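PDB 2YGL: blood group a-and b-cleaving endo-beta-galactosidase from Streptococcus pneumoniae, which cleaves blood group A and B antigens as a family 98 glycoside hydrolase, the tandem CBM51 modules in this structure probably serving to bind carbohydrate. Local coordinates for residues Gly244-Asn249 and Trp339-Val344; Phe288-Asp293 and Phe315-Glu320. All coordinates share one frame; numbering follows the deposited sequence.

Contact 1 of 2, residues Gly244-Asn249 and Trp339-Val344; sequences GTVASN and WADELV
Val246 lies across Asp341 and Glu342 where 244-249 runs on from the pairing of strand 242-244 with strand 343-352 in a CBM51 beta-sandwich. Gly244 and Val344 form an antiparallel, non-hydrogen-bonded pair in one sheet, with Val344 CG1 packed against Gly244 CA. Past this pair two backbone hydrogen bonds follow: Thr245 N donates to Leu343 O at 3.0 Å, nearly head-on to the carbonyl (C=O...N angle 173°), and Ala247 N donates to Asp341 O at 3.0 Å, within the carbonyl plane. Asp341 O does further work. It receives a weak bond from Leu343 N, closing an inverse gamma turn centred on Glu342, and Val246 CA brings a CA-H...O contact to it at 3.4 Å.

The Val246 side chain fans out from this point. Its CB sits 4.1 Å from the same Asp341 O. CG1, anti to the backbone N (chi1 173°), reaches the Asp341 carboxylate, coming 3.6 Å from OD1 and close to CG and OD2 as well. CG2, on the other branch, meets the end of the bent Glu342 chain, with OE2 3.5 Å away; that oxygen is hydrogen-bonded to Thr218 OG1. Phe217, on helix 217-221, packs on both Val246 and Glu342.

Asp341 comes two residues after the Trp of a His-Thr-Trp sequence found in both modules, and matches in sequence Asp159, a calcium ligand of the first module. Here its carboxylate is linked to the facing loop: one water donates to Asp341 OD2 at 2.7 Å and to Ala247 O at 2.8 Å.

Contact 2 of 2, residues Phe288-Asp293 and Phe315-Glu320; sequences FEVVAD and FLVDVE
Val290 and Val317 face each other from opposite sides of a buried apolar layer, their side chains sliding past one another in opposite directions. The meeting is between unlike branches: Val290 CG2, anti to its carbonyl carbon, comes 4.1 Å from Val317 CG1, which is anti to its own backbone N (chi1 175°). The second Val290 branch, CG1, is turned to the next inward-facing residue of the facing strand, Val319, and lies 4.3 Å from Val319 CG1. Val290 thus spans two residues of 315-320 that are separated by one position.

All five touching residues have their CB atoms directed at the partner strand, as expected where two sheets of a beta-sandwich pack face to face. Strand 285-292 belongs to one sheet and strand 315-320 to the other. Their local axes are 9.8 Å apart and run in nearly the same direction, 13° from parallel, with side chains alone making the contact. Tyr298 packs on Val290, Phe315 and Val317, while Val269, within the sheet of 315-320, touches Phe315 and Val317.

The two phenylalanines meet without stacking. Phe288 CB stands at the edge of the Phe315 ring, near its plane, 4.5 Å from CZ. The CD2 side of the Phe288 ring meets Val317, whose CG2 lies oblique to the ring, 4.5 Å from CD2.

How the contacts relate
From the N terminus, the chain passes through the first module before reaching 244-249 at the end of strand 242-244. It then runs through strands 251-256 and 262-271 to 288-293, and on past strand 295-299 to 315-320, where contact 2 closes a short loop. After strand 327-334 it arrives at 339-344, and contact 1 closes the larger loop, within which contact 2 is wholly nested. Contact 1 joins the end of strand 242-244 and the loop after it to the start of strand 343-352 within one sheet, whereas contact 2 ties that sheet, through 315-320, to the one opposite. Their centres are about 17 Å apart, yet they touch directly: Leu343 CD1 packs 4.3 Å from Phe288 CD1.

Contact 1 of 2, residues Gly244-Asn249 and Trp339-Val344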
ATOM      1  N   GLY A 244      -6.134  23.644  16.625  1.00 13.53           N
ATOM      2  CA  GLY A 244      -5.908  25.062  16.360  1.00 13.44           C
ATOM      3  C   GLY A 244      -5.089  25.703  17.462  1.00 13.48           C
ATOM      4  O   GLY A 244      -5.479  25.676  18.632  1.00 13.07           O
ATOM      5  N   THR A 245      -3.949  26.273  17.082  1.00 13.61           N
ATOM      6  CA  THR A 245      -3.033  26.887  18.043  1.00 13.78           C
ATOM      7  C   THR A 245      -2.474  28.220  17.542  1.00 14.08           C
ATOM      8  O   THR A 245      -2.736  28.626  16.407  1.00 14.07           O
ATOM      9  CB  THR A 245      -1.873  25.917  18.418  1.00 13.70           C
ATOM     10  OG1 THR A 245      -1.169  26.426  19.554  1.00 13.48           O
ATOM     11  CG2 THR A 245      -0.897  25.727  17.257  1.00 13.45           C
ATOM     12  N   VAL A 246      -1.733  28.903  18.411  1.00 14.39           N
ATOM     13  CA  VAL A 246      -0.965  30.083  18.029  1.00 14.76           C
ATOM     14  C   VAL A 246       0.516  29.780  18.234  1.00 14.93           C
ATOM     15  O   VAL A 246       0.933  29.403  19.331  1.00 14.95           O
ATOM     16  CB  VAL A 246      -1.386  31.342  18.830  1.00 14.86           C
ATOM     17  CG1 VAL A 246      -0.451  32.520  18.533  1.00 14.49           C
ATOM     18  CG2 VAL A 246      -2.830  31.718  18.507  1.00 14.54           C
ATOM     19  N   ALA A 247       1.296  29.929  17.167  1.00 15.18           N
ATOM     20  CA  ALA A 247       2.731  29.657  17.203  1.00 15.77           C
ATOM     21  C   ALA A 247       3.466  30.577  18.174  1.00 16.13           C
ATOM     22  O   ALA A 247       3.051  31.715  18.403  1.00 16.17           O
ATOM     23  CB  ALA A 247       3.324  29.766  15.811  1.00 15.53           C
ATOM     24  N   SER A 248       4.551  30.071  18.753  1.00 16.75           N
ATOM     25  CA  SER A 248       5.344  30.846  19.702  1.00 17.42           C
ATOM     26  C   SER A 248       6.842  30.599  19.497  1.00 17.64           C
ATOM     27  O   SER A 248       7.313  30.577  18.361  1.00 17.62           O
ATOM     28  CB  SER A 248       4.904  30.550  21.139  1.00 17.37           C
ATOM     29  OG  SER A 248       5.320  31.584  22.011  1.00 18.08           O
ATOM     30  N   ASN A 249       7.582  30.393  20.586  1.00 18.20           N
ATOM     31  CA  ASN A 249       9.047  30.318  20.514  1.00 18.88           C
ATOM     32  C   ASN A 249       9.728  29.066  21.110  1.00 18.70           C
ATOM     33  O   ASN A 249      10.810  29.179  21.688  1.00 18.83           O
ATOM     34  CB  ASN A 249       9.648  31.583  21.141  1.00 19.19           C
ATOM     35  CG  ASN A 249       9.226  31.774  22.591  1.00 20.79           C
ATOM     36  OD1 ASN A 249       8.414  31.010  23.124  1.00 22.46           O
ATOM     37  ND2 ASN A 249       9.772  32.801  23.235  1.00 22.63           N
ATOM     38  N   TRP A 339       1.085  38.903  12.044  1.00 28.15           N
ATOM     39  CA  TRP A 339      -0.052  38.421  12.838  1.00 27.62           C
ATOM     40  C   TRP A 339      -0.533  37.017  12.468  1.00 27.00           C
ATOM     41  O   TRP A 339      -1.281  36.400  13.234  1.00 27.06           O
ATOM     42  CB  TRP A 339      -1.245  39.369  12.710  1.00 27.75           C
ATOM     43  CG  TRP A 339      -1.053  40.728  13.289  1.00 28.27           C
ATOM     44  CD1 TRP A 339      -0.511  41.040  14.504  1.00 28.59           C
ATOM     45  CD2 TRP A 339      -1.450  41.968  12.695  1.00 28.42           C
ATOM     46  NE1 TRP A 339      -0.528  42.401  14.692  1.00 28.82           N
ATOM     47  CE2 TRP A 339      -1.099  42.995  13.597  1.00 28.30           C
ATOM     48  CE3 TRP A 339      -2.057  42.311  11.479  1.00 28.65           C
ATOM     49  CZ2 TRP A 339      -1.336  44.345  13.324  1.00 28.62           C
ATOM     50  CZ3 TRP A 339      -2.297  43.653  11.211  1.00 28.67           C
ATOM     51  CH2 TRP A 339      -1.934  44.653  12.129  1.00 28.66           C
ATOM     52  N   ALA A 340      -0.129  36.525  11.299  1.00 26.05           N
ATOM     53  CA  ALA A 340      -0.603  35.235  10.798  1.00 25.32           C
ATOM     54  C   ALA A 340       0.101  34.052  11.472  1.00 24.79           C
ATOM     55  O   ALA A 340       0.798  33.270  10.817  1.00 24.52           O
ATOM     56  CB  ALA A 340      -0.466  35.166   9.278  1.00 25.28           C
ATOM     57  N   ASP A 341      -0.091  33.934  12.786  1.00 24.04           N
ATOM     58  CA  ASP A 341       0.510  32.856  13.576  1.00 23.50           C
ATOM     59  C   ASP A 341      -0.514  31.794  13.996  1.00 22.81           C
ATOM     60  O   ASP A 341      -0.242  30.964  14.867  1.00 22.55           O
ATOM     61  CB  ASP A 341       1.258  33.420  14.796  1.00 23.60           C
ATOM     62  CG  ASP A 341       0.422  34.402  15.608  1.00 24.32           C
ATOM     63  OD1 ASP A 341      -0.823  34.395  15.500  1.00 25.27           O
ATOM     64  OD2 ASP A 341       1.019  35.188  16.372  1.00 25.80           O
ATOM     65  N   GLU A 342      -1.681  31.823  13.354  1.00 22.11           N
ATOM     66  CA  GLU A 342      -2.775  30.898  13.645  1.00 21.35           C
ATOM     67  C   GLU A 342      -2.560  29.571  12.922  1.00 20.66           C
ATOM     68  O   GLU A 342      -3.240  29.266  11.936  1.00 20.87           O
ATOM     69  CB  GLU A 342      -4.117  31.517  13.231  1.00 21.43           C
ATOM     70  CG  GLU A 342      -4.523  32.765  14.014  1.00 21.93           C
ATOM     71  CD  GLU A 342      -5.343  32.451  15.260  1.00 22.33           C
ATOM     72  OE1 GLU A 342      -6.210  31.551  15.208  1.00 22.65           O
ATOM     73  OE2 GLU A 342      -5.129  33.119  16.291  1.00 22.42           O
ATOM     74  N   LEU A 343      -1.606  28.786  13.415  1.00 19.68           N
ATOM     75  CA  LEU A 343      -1.274  27.498  12.814  1.00 18.95           C
ATOM     76  C   LEU A 343      -2.345  26.466  13.155  1.00 18.42           C
ATOM     77  O   LEU A 343      -2.749  26.332  14.308  1.00 18.08           O
ATOM     78  CB  LEU A 343       0.117  27.027  13.274  1.00 18.74           C
ATOM     79  CG  LEU A 343       0.774  25.827  12.577  1.00 19.12           C
ATOM     80  CD1 LEU A 343       2.293  25.922  12.616  1.00 19.08           C
ATOM     81  CD2 LEU A 343       0.317  24.500  13.181  1.00 19.16           C
ATOM     82  N   VAL A 344      -2.801  25.747  12.135  1.00 18.07           N
ATOM     83  CA  VAL A 344      -3.775  24.677  12.326  1.00 17.75           C
ATOM     84  C   VAL A 344      -3.267  23.345  11.772  1.00 17.67           C
ATOM     85  O   VAL A 344      -2.546  23.302  10.770  1.00 17.50           O
ATOM     86  CB  VAL A 344      -5.172  25.018  11.722  1.00 17.54           C
ATOM     87  CG1 VAL A 344      -5.869  26.092  12.544  1.00 17.83           C
ATOM     88  CG2 VAL A 344      -5.060  25.444  10.266  1.00 17.25           C
TER
HETATM   89  O   HOH W   1      -5.321  28.396  14.994  1.00 12.75           O
HETATM   90  O   HOH W   2       2.720  34.468  18.308  1.00 41.80           O

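Contact 2 of 2, residues Phe288-Asp293 and Phe315-Glu320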
ATOM      1  N   PHE A 288       7.524  24.123  11.699  1.00 18.19           N
ATOM      2  CA  PHE A 288       6.748  23.188  12.511  1.00 18.25           C
ATOM      3  C   PHE A 288       7.545  21.902  12.714  1.00 18.37           C
ATOM      4  O   PHE A 288       8.128  21.377  11.762  1.00 18.67           O
ATOM      5  CB  PHE A 288       5.402  22.872  11.847  1.00 18.17           C
ATOM      6  CG  PHE A 288       4.598  21.817  12.567  1.00 18.06           C
ATOM      7  CD1 PHE A 288       3.889  22.130  13.727  1.00 18.06           C
ATOM      8  CD2 PHE A 288       4.550  20.509  12.085  1.00 17.82           C
ATOM      9  CE1 PHE A 288       3.146  21.157  14.397  1.00 17.82           C
ATOM     10  CE2 PHE A 288       3.810  19.530  12.745  1.00 17.81           C
ATOM     11  CZ  PHE A 288       3.106  19.855  13.903  1.00 17.86           C
ATOM     12  N   GLU A 289       7.553  21.401  13.947  1.00 18.25           N
ATOM     13  CA  GLU A 289       8.293  20.189  14.297  1.00 18.33           C
ATOM     14  C   GLU A 289       7.422  19.118  14.942  1.00 18.31           C
ATOM     15  O   GLU A 289       6.558  19.422  15.766  1.00 17.99           O
ATOM     16  CB  GLU A 289       9.427  20.512  15.265  1.00 18.30           C
ATOM     17  CG  GLU A 289      10.594  21.278  14.672  1.00 18.64           C
ATOM     18  CD  GLU A 289      11.605  21.684  15.731  1.00 18.55           C
ATOM     19  OE1 GLU A 289      11.266  21.660  16.938  1.00 18.65           O
ATOM     20  OE2 GLU A 289      12.740  22.032  15.357  1.00 18.57           O
ATOM     21  N   VAL A 290       7.660  17.866  14.556  1.00 18.38           N
ATOM     22  CA  VAL A 290       7.147  16.716  15.293  1.00 18.50           C
ATOM     23  C   VAL A 290       8.325  16.110  16.050  1.00 18.70           C
ATOM     24  O   VAL A 290       9.348  15.761  15.455  1.00 18.73           O
ATOM     25  CB  VAL A 290       6.480  15.668  14.376  1.00 18.54           C
ATOM     26  CG1 VAL A 290       5.901  14.515  15.202  1.00 18.47           C
ATOM     27  CG2 VAL A 290       5.385  16.311  13.535  1.00 18.47           C
ATOM     28  N   VAL A 291       8.180  16.010  17.367  1.00 18.80           N
ATOM     29  CA  VAL A 291       9.281  15.613  18.240  1.00 18.93           C
ATOM     30  C   VAL A 291       8.907  14.359  19.035  1.00 19.15           C
ATOM     31  O   VAL A 291       7.926  14.360  19.781  1.00 19.11           O
ATOM     32  CB  VAL A 291       9.683  16.767  19.200  1.00 19.02           C
ATOM     33  CG1 VAL A 291      10.971  16.444  19.932  1.00 18.81           C
ATOM     34  CG2 VAL A 291       9.832  18.087  18.435  1.00 18.84           C
ATOM     35  N   ALA A 292       9.688  13.297  18.855  1.00 19.23           N
ATOM     36  CA  ALA A 292       9.492  12.044  19.583  1.00 19.51           C
ATOM     37  C   ALA A 292      10.579  11.862  20.636  1.00 19.67           C
ATOM     38  O   ALA A 292      11.761  11.748  20.306  1.00 19.84           O
ATOM     39  CB  ALA A 292       9.469  10.860  18.620  1.00 19.31           C
ATOM     40  N   ASP A 293      10.162  11.844  21.902  1.00 20.01           N
ATOM     41  CA  ASP A 293      11.068  11.740  23.059  1.00 20.43           C
ATOM     42  C   ASP A 293      12.259  12.701  22.987  1.00 20.69           C
ATOM     43  O   ASP A 293      13.405  12.302  23.201  1.00 20.76           O
ATOM     44  CB  ASP A 293      11.543  10.290  23.263  1.00 20.38           C
ATOM     45  CG  ASP A 293      10.398   9.337  23.576  1.00 20.75           C
ATOM     46  OD1 ASP A 293       9.460   9.738  24.299  1.00 21.37           O
ATOM     47  OD2 ASP A 293      10.435   8.186  23.099  1.00 21.15           O
ATOM     48  N   PHE A 315       0.987  21.918   3.834  1.00 22.73           N
ATOM     49  CA  PHE A 315       1.794  20.741   3.497  1.00 22.75           C
ATOM     50  C   PHE A 315       1.375  19.499   4.281  1.00 22.74           C
ATOM     51  O   PHE A 315       0.904  19.601   5.417  1.00 22.58           O
ATOM     52  CB  PHE A 315       3.298  21.020   3.661  1.00 22.71           C
ATOM     53  CG  PHE A 315       3.681  21.589   5.003  1.00 22.91           C
ATOM     54  CD1 PHE A 315       3.707  22.966   5.207  1.00 22.68           C
ATOM     55  CD2 PHE A 315       4.042  20.752   6.053  1.00 22.91           C
ATOM     56  CE1 PHE A 315       4.066  23.499   6.440  1.00 22.75           C
ATOM     57  CE2 PHE A 315       4.403  21.275   7.293  1.00 23.03           C
ATOM     58  CZ  PHE A 315       4.414  22.654   7.487  1.00 23.04           C
ATOM     59  N   LEU A 316       1.546  18.332   3.659  1.00 22.69           N
ATOM     60  CA  LEU A 316       1.239  17.063   4.309  1.00 22.74           C
ATOM     61  C   LEU A 316       2.405  16.601   5.171  1.00 22.77           C
ATOM     62  O   LEU A 316       3.533  16.469   4.690  1.00 22.63           O
ATOM     63  CB  LEU A 316       0.874  15.983   3.280  1.00 22.75           C
ATOM     64  CG  LEU A 316       0.555  14.569   3.796  1.00 23.00           C
ATOM     65  CD1 LEU A 316      -0.620  14.553   4.777  1.00 23.01           C
ATOM     66  CD2 LEU A 316       0.294  13.611   2.642  1.00 22.98           C
ATOM     67  N   VAL A 317       2.122  16.378   6.450  1.00 22.83           N
ATOM     68  CA  VAL A 317       3.079  15.763   7.361  1.00 22.81           C
ATOM     69  C   VAL A 317       2.653  14.315   7.569  1.00 22.93           C
ATOM     70  O   VAL A 317       1.558  14.041   8.068  1.00 22.82           O
ATOM     71  CB  VAL A 317       3.159  16.498   8.721  1.00 22.75           C
ATOM     72  CG1 VAL A 317       4.079  15.749   9.682  1.00 22.71           C
ATOM     73  CG2 VAL A 317       3.645  17.924   8.530  1.00 22.59           C
ATOM     74  N   ASP A 318       3.521  13.396   7.162  1.00 23.14           N
ATOM     75  CA  ASP A 318       3.263  11.969   7.293  1.00 23.42           C
ATOM     76  C   ASP A 318       4.560  11.296   7.720  1.00 23.38           C
ATOM     77  O   ASP A 318       5.433  11.028   6.893  1.00 23.53           O
ATOM     78  CB  ASP A 318       2.749  11.399   5.963  1.00 23.45           C
ATOM     79  CG  ASP A 318       2.382   9.924   6.050  1.00 24.01           C
ATOM     80  OD1 ASP A 318       2.668   9.270   7.081  1.00 24.32           O
ATOM     81  OD2 ASP A 318       1.797   9.410   5.075  1.00 25.05           O
ATOM     82  N   VAL A 319       4.678  11.032   9.019  1.00 23.32           N
ATOM     83  CA  VAL A 319       5.939  10.569   9.598  1.00 23.21           C
ATOM     84  C   VAL A 319       5.748   9.331  10.481  1.00 23.30           C
ATOM     85  O   VAL A 319       4.767   9.227  11.224  1.00 23.26           O
ATOM     86  CB  VAL A 319       6.672  11.727  10.358  1.00 23.33           C
ATOM     87  CG1 VAL A 319       5.844  12.243  11.542  1.00 22.88           C
ATOM     88  CG2 VAL A 319       8.074  11.312  10.802  1.00 23.13           C
ATOM     89  N   GLU A 320       6.688   8.392  10.375  1.00 23.30           N
ATOM     90  CA  GLU A 320       6.705   7.204  11.223  1.00 23.37           C
ATOM     91  C   GLU A 320       7.102   7.572  12.646  1.00 22.92           C
ATOM     92  O   GLU A 320       8.031   8.350  12.855  1.00 22.75           O
ATOM     93  CB  GLU A 320       7.686   6.157  10.683  1.00 23.68           C
ATOM     94  CG  GLU A 320       7.214   5.417   9.438  1.00 25.36           C
ATOM     95  CD  GLU A 320       8.173   4.315   8.999  1.00 27.83           C
ATOM     96  OE1 GLU A 320       9.339   4.294   9.458  1.00 28.87           O
ATOM     97  OE2 GLU A 320       7.759   3.462   8.184  1.00 29.27           O
TER